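PDB 4D7W: sortase family protein from Streptococcus agalactiae, which probably acts as a class C sortase, a cysteine transpeptidase that joins pilin subunits covalently during assembly of the type 2B pilus on the bacterial surface. Local coordinates for residues Y51-Y65 with N72-K84. Residues are numbered along the deposited sequence; the frame is centred on the assembly and turned at random.
Sequences YNSQLAIDKTGNMGY and NIKLPLYHGTSEK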
ATOM      1  N   TYR A  51       5.331  -6.196 -12.474  1.00 28.62           N
ATOM      2  CA  TYR A  51       5.045  -5.633 -11.155  1.00 28.13           C
ATOM      3  C   TYR A  51       6.327  -5.331 -10.373  1.00 28.71           C
ATOM      4  O   TYR A  51       6.493  -4.234  -9.856  1.00 29.18           O
ATOM      5  CB  TYR A  51       4.148  -6.593 -10.380  1.00 24.73           C
ATOM      6  CG  TYR A  51       3.998  -6.286  -8.900  1.00 26.79           C
ATOM      7  CD1 TYR A  51       3.410  -5.107  -8.474  1.00 26.57           C
ATOM      8  CD2 TYR A  51       4.418  -7.187  -7.937  1.00 28.41           C
ATOM      9  CE1 TYR A  51       3.256  -4.818  -7.125  1.00 30.63           C
ATOM     10  CE2 TYR A  51       4.268  -6.901  -6.566  1.00 22.87           C
ATOM     11  CZ  TYR A  51       3.687  -5.721  -6.178  1.00 27.49           C
ATOM     12  OH  TYR A  51       3.534  -5.422  -4.840  1.00 29.87           O
ATOM     13  N   ASN A  52       7.250  -6.287 -10.309  1.00 29.34           N
ATOM     14  CA  ASN A  52       8.472  -6.072  -9.541  1.00 29.74           C
ATOM     15  C   ASN A  52       9.338  -4.927 -10.062  1.00 32.66           C
ATOM     16  O   ASN A  52      10.127  -4.349  -9.312  1.00 31.83           O
ATOM     17  CB  ASN A  52       9.300  -7.358  -9.486  1.00 33.69           C
ATOM     18  CG  ASN A  52       8.683  -8.395  -8.572  1.00 40.22           C
ATOM     19  OD1 ASN A  52       7.931  -8.059  -7.656  1.00 44.42           O
ATOM     20  ND2 ASN A  52       8.999  -9.662  -8.810  1.00 41.47           N
ATOM     21  N   SER A  53       9.182  -4.592 -11.337  1.00 33.73           N
ATOM     22  CA  SER A  53       9.932  -3.489 -11.926  1.00 32.02           C
ATOM     23  C   SER A  53       9.272  -2.142 -11.670  1.00 34.98           C
ATOM     24  O   SER A  53       9.848  -1.104 -12.002  1.00 37.66           O
ATOM     25  CB  SER A  53      10.075  -3.685 -13.436  1.00 34.07           C
ATOM     26  OG  SER A  53       8.831  -3.438 -14.085  1.00 40.56           O
ATOM     27  N   GLN A  54       8.043  -2.138 -11.146  1.00 29.47           N
ATOM     28  CA  GLN A  54       7.348  -0.864 -10.972  1.00 23.78           C
ATOM     29  C   GLN A  54       7.776  -0.229  -9.660  1.00 26.41           C
ATOM     30  O   GLN A  54       7.929  -0.925  -8.667  1.00 27.83           O
ATOM     31  CB  GLN A  54       5.817  -1.048 -11.015  1.00 26.33           C
ATOM     32  CG  GLN A  54       5.303  -1.589 -12.346  1.00 27.92           C
ATOM     33  CD  GLN A  54       5.432  -0.571 -13.482  1.00 28.09           C
ATOM     34  OE1 GLN A  54       5.561   0.625 -13.233  1.00 33.47           O
ATOM     35  NE2 GLN A  54       5.398  -1.044 -14.723  1.00 30.67           N
ATOM     36  N   LEU A  55       7.972   1.089  -9.666  1.00 24.81           N
ATOM     37  CA  LEU A  55       8.317   1.863  -8.468  1.00 27.68           C
ATOM     38  C   LEU A  55       9.568   1.314  -7.775  1.00 37.55           C
ATOM     39  O   LEU A  55       9.673   1.335  -6.554  1.00 44.12           O
ATOM     40  CB  LEU A  55       7.132   1.885  -7.485  1.00 24.94           C
ATOM     41  CG  LEU A  55       5.887   2.560  -8.066  1.00 28.65           C
ATOM     42  CD1 LEU A  55       4.759   2.579  -7.034  1.00 30.67           C
ATOM     43  CD2 LEU A  55       6.245   3.957  -8.501  1.00 25.28           C
ATOM     44  N   ALA A  56      10.504   0.803  -8.562  1.00 31.46           N
ATOM     45  CA  ALA A  56      11.696   0.179  -8.009  1.00 29.58           C
ATOM     46  C   ALA A  56      12.900   1.053  -8.290  1.00 37.18           C
ATOM     47  O   ALA A  56      13.152   1.384  -9.449  1.00 35.53           O
ATOM     48  CB  ALA A  56      11.897  -1.230  -8.602  1.00 24.78           C
ATOM     49  N   ILE A  57      13.634   1.448  -7.249  1.00 35.00           N
ATOM     50  CA  ILE A  57      14.856   2.234  -7.464  1.00 33.16           C
ATOM     51  C   ILE A  57      16.112   1.499  -7.000  1.00 37.10           C
ATOM     52  O   ILE A  57      17.210   2.061  -7.036  1.00 40.36           O
ATOM     53  CB  ILE A  57      14.810   3.580  -6.745  1.00 33.58           C
ATOM     54  CG1 ILE A  57      14.904   3.372  -5.234  1.00 32.80           C
ATOM     55  CG2 ILE A  57      13.549   4.364  -7.136  1.00 33.56           C
ATOM     56  CD1 ILE A  57      14.837   4.679  -4.458  1.00 33.88           C
ATOM     57  N   ASP A  58      15.944   0.255  -6.558  1.00 35.00           N
ATOM     58  CA  ASP A  58      17.064  -0.603  -6.172  1.00 33.88           C
ATOM     59  C   ASP A  58      16.536  -2.018  -6.097  1.00 34.68           C
ATOM     60  O   ASP A  58      15.408  -2.264  -6.481  1.00 38.75           O
ATOM     61  CB  ASP A  58      17.697  -0.161  -4.838  1.00 39.57           C
ATOM     62  CG  ASP A  58      16.690  -0.090  -3.677  1.00 49.26           C
ATOM     63  OD1 ASP A  58      15.748  -0.910  -3.612  1.00 48.69           O
ATOM     64  OD2 ASP A  58      16.851   0.801  -2.816  1.00 56.06           O
ATOM     65  N   LYS A  59      17.328  -2.950  -5.587  1.00 32.89           N
ATOM     66  CA  LYS A  59      16.892  -4.344  -5.577  1.00 40.77           C
ATOM     67  C   LYS A  59      16.151  -4.787  -4.303  1.00 39.68           C
ATOM     68  O   LYS A  59      15.889  -5.977  -4.121  1.00 42.73           O
ATOM     69  CB  LYS A  59      18.097  -5.259  -5.800  1.00 46.17           C
ATOM     70  CG  LYS A  59      18.659  -5.181  -7.216  1.00 56.01           C
ATOM     71  CD  LYS A  59      19.464  -6.423  -7.555  1.00 63.81           C
ATOM     72  CE  LYS A  59      19.746  -6.497  -9.045  1.00 70.38           C
ATOM     73  NZ  LYS A  59      19.942  -7.904  -9.516  1.00 74.66           N
ATOM     74  N   THR A  60      15.800  -3.839  -3.440  1.00 35.46           N
ATOM     75  CA  THR A  60      15.233  -4.173  -2.135  1.00 37.33           C
ATOM     76  C   THR A  60      13.723  -4.437  -2.147  1.00 39.51           C
ATOM     77  O   THR A  60      13.194  -5.001  -1.203  1.00 43.15           O
ATOM     78  CB  THR A  60      15.494  -3.055  -1.120  1.00 39.20           C
ATOM     79  OG1 THR A  60      14.614  -1.961  -1.381  1.00 40.31           O
ATOM     80  CG2 THR A  60      16.922  -2.559  -1.229  1.00 47.90           C
ATOM     81  N   GLY A  61      13.025  -4.013  -3.191  1.00 37.59           N
ATOM     82  CA  GLY A  61      11.571  -4.103  -3.203  1.00 40.29           C
ATOM     83  C   GLY A  61      10.845  -2.921  -2.543  1.00 39.29           C
ATOM     84  O   GLY A  61       9.609  -2.878  -2.523  1.00 35.50           O
ATOM     85  N   ASN A  62      11.609  -1.965  -2.014  1.00 33.30           N
ATOM     86  CA  ASN A  62      11.064  -0.853  -1.228  1.00 30.07           C
ATOM     87  C   ASN A  62      10.469   0.204  -2.163  1.00 33.40           C
ATOM     88  O   ASN A  62      11.178   0.751  -2.997  1.00 27.06           O
ATOM     89  CB  ASN A  62      12.168  -0.256  -0.343  1.00 29.94           C
ATOM     90  CG  ASN A  62      11.664   0.843   0.594  1.00 36.06           C
ATOM     91  OD1 ASN A  62      10.509   1.298   0.514  1.00 35.81           O
ATOM     92  ND2 ASN A  62      12.544   1.284   1.483  1.00 31.72           N
ATOM     93  N   MET A  63       9.164   0.453  -2.030  1.00 30.84           N
ATOM     94  CA  MET A  63       8.412   1.345  -2.926  1.00 30.04           C
ATOM     95  C   MET A  63       8.279   2.754  -2.389  1.00 31.62           C
ATOM     96  O   MET A  63       7.791   3.652  -3.089  1.00 35.92           O
ATOM     97  CB  MET A  63       6.979   0.843  -3.136  1.00 28.24           C
ATOM     98  CG  MET A  63       6.735  -0.252  -4.102  1.00 38.96           C
ATOM     99  SD  MET A  63       4.970  -0.653  -3.924  1.00 48.17           S
ATOM    100  CE  MET A  63       4.944  -2.122  -4.934  1.00 51.55           C
ATOM    101  N   GLY A  64       8.627   2.927  -1.121  1.00 31.59           N
ATOM    102  CA  GLY A  64       8.313   4.150  -0.406  1.00 31.20           C
ATOM    103  C   GLY A  64       7.880   3.820   1.016  1.00 33.32           C
ATOM    104  O   GLY A  64       8.258   2.793   1.550  1.00 31.55           O
ATOM    105  N   TYR A  65       7.102   4.695   1.639  1.00 28.42           N
ATOM    106  CA  TYR A  65       6.744   4.492   3.025  1.00 30.38           C
ATOM    107  C   TYR A  65       5.400   5.116   3.338  1.00 32.44           C
ATOM    108  O   TYR A  65       4.974   6.077   2.689  1.00 31.63           O
ATOM    109  CB  TYR A  65       7.825   5.050   3.959  1.00 28.11           C
ATOM    110  CG  TYR A  65       8.114   6.532   3.839  1.00 33.91           C
ATOM    111  CD1 TYR A  65       9.031   7.019   2.902  1.00 35.83           C
ATOM    112  CD2 TYR A  65       7.503   7.448   4.692  1.00 36.67           C
ATOM    113  CE1 TYR A  65       9.310   8.382   2.810  1.00 40.16           C
ATOM    114  CE2 TYR A  65       7.771   8.817   4.602  1.00 39.66           C
ATOM    115  CZ  TYR A  65       8.675   9.275   3.664  1.00 45.82           C
ATOM    116  OH  TYR A  65       8.934  10.634   3.578  1.00 50.31           O
ATOM    117  N   ASN A  72       1.086   6.925  15.171  1.00 46.84           N
ATOM    118  CA  ASN A  72       2.549   7.017  15.208  1.00 47.27           C
ATOM    119  C   ASN A  72       3.270   5.905  14.451  1.00 45.27           C
ATOM    120  O   ASN A  72       4.247   5.310  14.940  1.00 45.63           O
ATOM    121  CB  ASN A  72       3.028   7.036  16.659  1.00 54.05           C
ATOM    122  CG  ASN A  72       2.333   8.104  17.483  1.00 66.51           C
ATOM    123  OD1 ASN A  72       1.443   7.808  18.287  1.00 72.18           O
ATOM    124  ND2 ASN A  72       2.729   9.357  17.280  1.00 69.69           N
ATOM    125  N   ILE A  73       2.778   5.638  13.251  1.00 44.55           N
ATOM    126  CA  ILE A  73       3.384   4.661  12.378  1.00 42.51           C
ATOM    127  C   ILE A  73       4.053   5.355  11.203  1.00 40.81           C
ATOM    128  O   ILE A  73       3.459   6.214  10.537  1.00 38.65           O
ATOM    129  CB  ILE A  73       2.339   3.652  11.847  1.00 46.14           C
ATOM    130  CG1 ILE A  73       1.794   2.780  12.981  1.00 50.56           C
ATOM    131  CG2 ILE A  73       2.935   2.804  10.728  1.00 45.71           C
ATOM    132  CD1 ILE A  73       2.845   1.907  13.678  1.00 52.61           C
ATOM    133  N   LYS A  74       5.298   4.978  10.953  1.00 39.04           N
ATOM    134  CA  LYS A  74       5.987   5.354   9.734  1.00 39.92           C
ATOM    135  C   LYS A  74       6.812   4.138   9.346  1.00 39.11           C
ATOM    136  O   LYS A  74       7.769   3.793  10.040  1.00 43.81           O
ATOM    137  CB  LYS A  74       6.862   6.593   9.935  1.00 40.91           C
ATOM    138  CG  LYS A  74       7.416   7.142   8.627  1.00 50.35           C
ATOM    139  CD  LYS A  74       8.217   8.430   8.820  1.00 60.25           C
ATOM    140  CE  LYS A  74       9.722   8.157   8.938  1.00 65.73           C
ATOM    141  NZ  LYS A  74      10.568   9.344   8.577  1.00 65.55           N
ATOM    142  N   LEU A  75       6.406   3.459   8.277  1.00 38.22           N
ATOM    143  CA  LEU A  75       7.028   2.194   7.880  1.00 36.49           C
ATOM    144  C   LEU A  75       7.264   2.134   6.389  1.00 32.25           C
ATOM    145  O   LEU A  75       6.494   2.713   5.607  1.00 35.45           O
ATOM    146  CB  LEU A  75       6.161   1.001   8.289  1.00 38.96           C
ATOM    147  CG  LEU A  75       6.004   0.657   9.765  1.00 34.44           C
ATOM    148  CD1 LEU A  75       4.856  -0.325   9.938  1.00 39.69           C
ATOM    149  CD2 LEU A  75       7.283   0.065  10.302  1.00 34.78           C
ATOM    150  N   PRO A  76       8.324   1.421   5.986  1.00 30.37           N
ATOM    151  CA  PRO A  76       8.611   1.198   4.562  1.00 30.42           C
ATOM    152  C   PRO A  76       7.617   0.230   3.926  1.00 32.32           C
ATOM    153  O   PRO A  76       7.196  -0.729   4.579  1.00 37.94           O
ATOM    154  CB  PRO A  76      10.033   0.611   4.574  1.00 31.82           C
ATOM    155  CG  PRO A  76      10.184  -0.008   5.948  1.00 35.67           C
ATOM    156  CD  PRO A  76       9.365   0.860   6.873  1.00 34.34           C
ATOM    157  N   LEU A  77       7.246   0.500   2.676  1.00 31.02           N
ATOM    158  CA  LEU A  77       6.309  -0.310   1.892  1.00 29.37           C
ATOM    159  C   LEU A  77       7.043  -1.170   0.891  1.00 30.10           C
ATOM    160  O   LEU A  77       7.794  -0.634   0.084  1.00 29.73           O
ATOM    161  CB  LEU A  77       5.336   0.571   1.096  1.00 30.34           C
ATOM    162  CG  LEU A  77       4.240   1.323   1.820  1.00 45.37           C
ATOM    163  CD1 LEU A  77       3.438   2.119   0.795  1.00 44.79           C
ATOM    164  CD2 LEU A  77       3.353   0.341   2.567  1.00 47.73           C
ATOM    165  N   TYR A  78       6.801  -2.477   0.887  1.00 28.31           N
ATOM    166  CA  TYR A  78       7.493  -3.341  -0.067  1.00 28.42           C
ATOM    167  C   TYR A  78       6.554  -4.006  -1.082  1.00 30.91           C
ATOM    168  O   TYR A  78       5.367  -4.191  -0.818  1.00 31.08           O
ATOM    169  CB  TYR A  78       8.294  -4.409   0.693  1.00 31.20           C
ATOM    170  CG  TYR A  78       9.508  -3.847   1.415  1.00 33.81           C
ATOM    171  CD1 TYR A  78       9.394  -3.315   2.689  1.00 34.76           C
ATOM    172  CD2 TYR A  78      10.766  -3.830   0.807  1.00 35.49           C
ATOM    173  CE1 TYR A  78      10.494  -2.790   3.357  1.00 34.96           C
ATOM    174  CE2 TYR A  78      11.867  -3.297   1.462  1.00 37.65           C
ATOM    175  CZ  TYR A  78      11.717  -2.784   2.741  1.00 38.98           C
ATOM    176  OH  TYR A  78      12.784  -2.256   3.409  1.00 40.40           O
ATOM    177  N   HIS A  79       7.104  -4.377  -2.240  1.00 27.55           N
ATOM    178  CA  HIS A  79       6.415  -5.256  -3.180  1.00 27.86           C
ATOM    179  C   HIS A  79       5.995  -6.562  -2.509  1.00 33.44           C
ATOM    180  O   HIS A  79       6.798  -7.205  -1.839  1.00 33.13           O
ATOM    181  CB  HIS A  79       7.305  -5.602  -4.385  1.00 30.33           C
ATOM    182  CG  HIS A  79       7.544  -4.458  -5.336  1.00 29.22           C
ATOM    183  ND1 HIS A  79       8.471  -3.469  -5.095  1.00 31.21           N
ATOM    184  CD2 HIS A  79       6.992  -4.166  -6.538  1.00 30.55           C
ATOM    185  CE1 HIS A  79       8.482  -2.613  -6.105  1.00 28.15           C
ATOM    186  NE2 HIS A  79       7.591  -3.011  -6.995  1.00 27.42           N
ATOM    187  N   GLY A  80       4.742  -6.962  -2.703  1.00 29.70           N
ATOM    188  CA  GLY A  80       4.312  -8.294  -2.309  1.00 28.86           C
ATOM    189  C   GLY A  80       4.086  -8.399  -0.815  1.00 33.24           C
ATOM    190  O   GLY A  80       4.324  -7.453  -0.076  1.00 33.29           O
ATOM    191  N   THR A  81       3.618  -9.556  -0.365  1.00 39.59           N
ATOM    192  CA  THR A  81       3.270  -9.735   1.043  1.00 42.83           C
ATOM    193  C   THR A  81       3.899 -10.988   1.631  1.00 48.73           C
ATOM    194  O   THR A  81       3.285 -11.678   2.443  1.00 50.95           O
ATOM    195  CB  THR A  81       1.754  -9.810   1.222  1.00 40.47           C
ATOM    196  OG1 THR A  81       1.232 -10.746   0.280  1.00 45.47           O
ATOM    197  CG2 THR A  81       1.124  -8.459   0.942  1.00 35.20           C
ATOM    198  N   SER A  82       5.130 -11.276   1.223  1.00 50.10           N
ATOM    199  CA  SER A  82       5.871 -12.419   1.751  1.00 51.55           C
ATOM    200  C   SER A  82       6.086 -12.292   3.260  1.00 52.95           C
ATOM    201  O   SER A  82       6.027 -11.188   3.810  1.00 45.87           O
ATOM    202  CB  SER A  82       7.216 -12.543   1.034  1.00 51.75           C
ATOM    203  OG  SER A  82       7.967 -11.348   1.167  1.00 49.57           O
ATOM    204  N   GLU A  83       6.337 -13.414   3.936  1.00 57.19           N
ATOM    205  CA  GLU A  83       6.529 -13.380   5.386  1.00 60.36           C
ATOM    206  C   GLU A  83       7.770 -12.551   5.730  1.00 57.07           C
ATOM    207  O   GLU A  83       7.801 -11.852   6.743  1.00 58.37           O
ATOM    208  CB  GLU A  83       6.631 -14.798   5.968  1.00 68.51           C
ATOM    209  CG  GLU A  83       5.318 -15.582   5.916  1.00 77.55           C
ATOM    210  CD  GLU A  83       5.189 -16.624   7.028  1.00 90.13           C
ATOM    211  OE1 GLU A  83       6.141 -17.414   7.233  1.00 94.42           O
ATOM    212  OE2 GLU A  83       4.133 -16.651   7.702  1.00 92.84           O
ATOM    213  N   LYS A  84       8.777 -12.619   4.865  1.00 54.60           N
ATOM    214  CA  LYS A  84       9.974 -11.792   4.996  1.00 58.37           C
ATOM    215  C   LYS A  84       9.605 -10.304   5.074  1.00 55.43           C
ATOM    216  O   LYS A  84      10.068  -9.583   5.968  1.00 55.36           O
ATOM    217  CB  LYS A  84      10.923 -12.048   3.819  1.00 62.34           C
ATOM    218  CG  LYS A  84      12.243 -11.293   3.868  1.00 68.51           C
ATOM    219  CD  LYS A  84      12.975 -11.429   2.537  1.00 74.62           C
ATOM    220  CE  LYS A  84      14.351 -10.771   2.562  1.00 78.74           C
ATOM    221  NZ  LYS A  84      15.016 -10.798   1.221  1.00 78.73           N
TER
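Both ring nitrogens of His-79 are spent on backbone carbonyls of residues 51-65, a double grip that leaves its imidazole little rotational choice. NE2 donates to Gln-54 O at 2.7 Å, a short but bent bond (135° at the hydrogen) with the oxygen in the ring plane. From the other side of the ring ND1 reaches Gly-61 O at 2.9 Å, above that carbonyl's plane; the same oxygen accepts the His-79 backbone N, so one carbonyl serves two donors of one residue. If both nitrogens donate, as the geometry suggests, the imidazole would probably be doubly protonated, a state the carbonyls at its edge would favour. His-79 chi1 sets CG anti to the carbonyl carbon and beside the backbone N, and the ring's turn about chi2 then brings ND1 to the shared acceptor.

The ring is held from two further directions. The extended Met-63 chain lays CE over the centre of one face, 3.4 Å from the centroid, while the CD2 edge meets a face of Tyr-51 in a T-shaped pair with planes at 67°. Tyr-51 OH in turn receives Gly-80 N at 2.9 Å and is also bonded to His-92 ND1, tying helix 45-52 to the chain at Gly-80.

Farther along, Met-63 N to Leu-77 O and Leu-77 N to Gly-64 O, each 2.7 Å and nearly straight at the hydrogen, pair the strands. Tyr-78 lies across Asn-62, its CE2 3.5 Å from Asn-62 CB. Strand 62-65 and strand 73-79 run at 153° to each other, close to antiparallel. Strand 132-137 continues the sheet beyond strand 62-68, as expected for the opening antiparallel hairpin of a sortase beta-barrel, here joined through His-79 to the loop that precedes it and through Tyr-51 to helix 45-52.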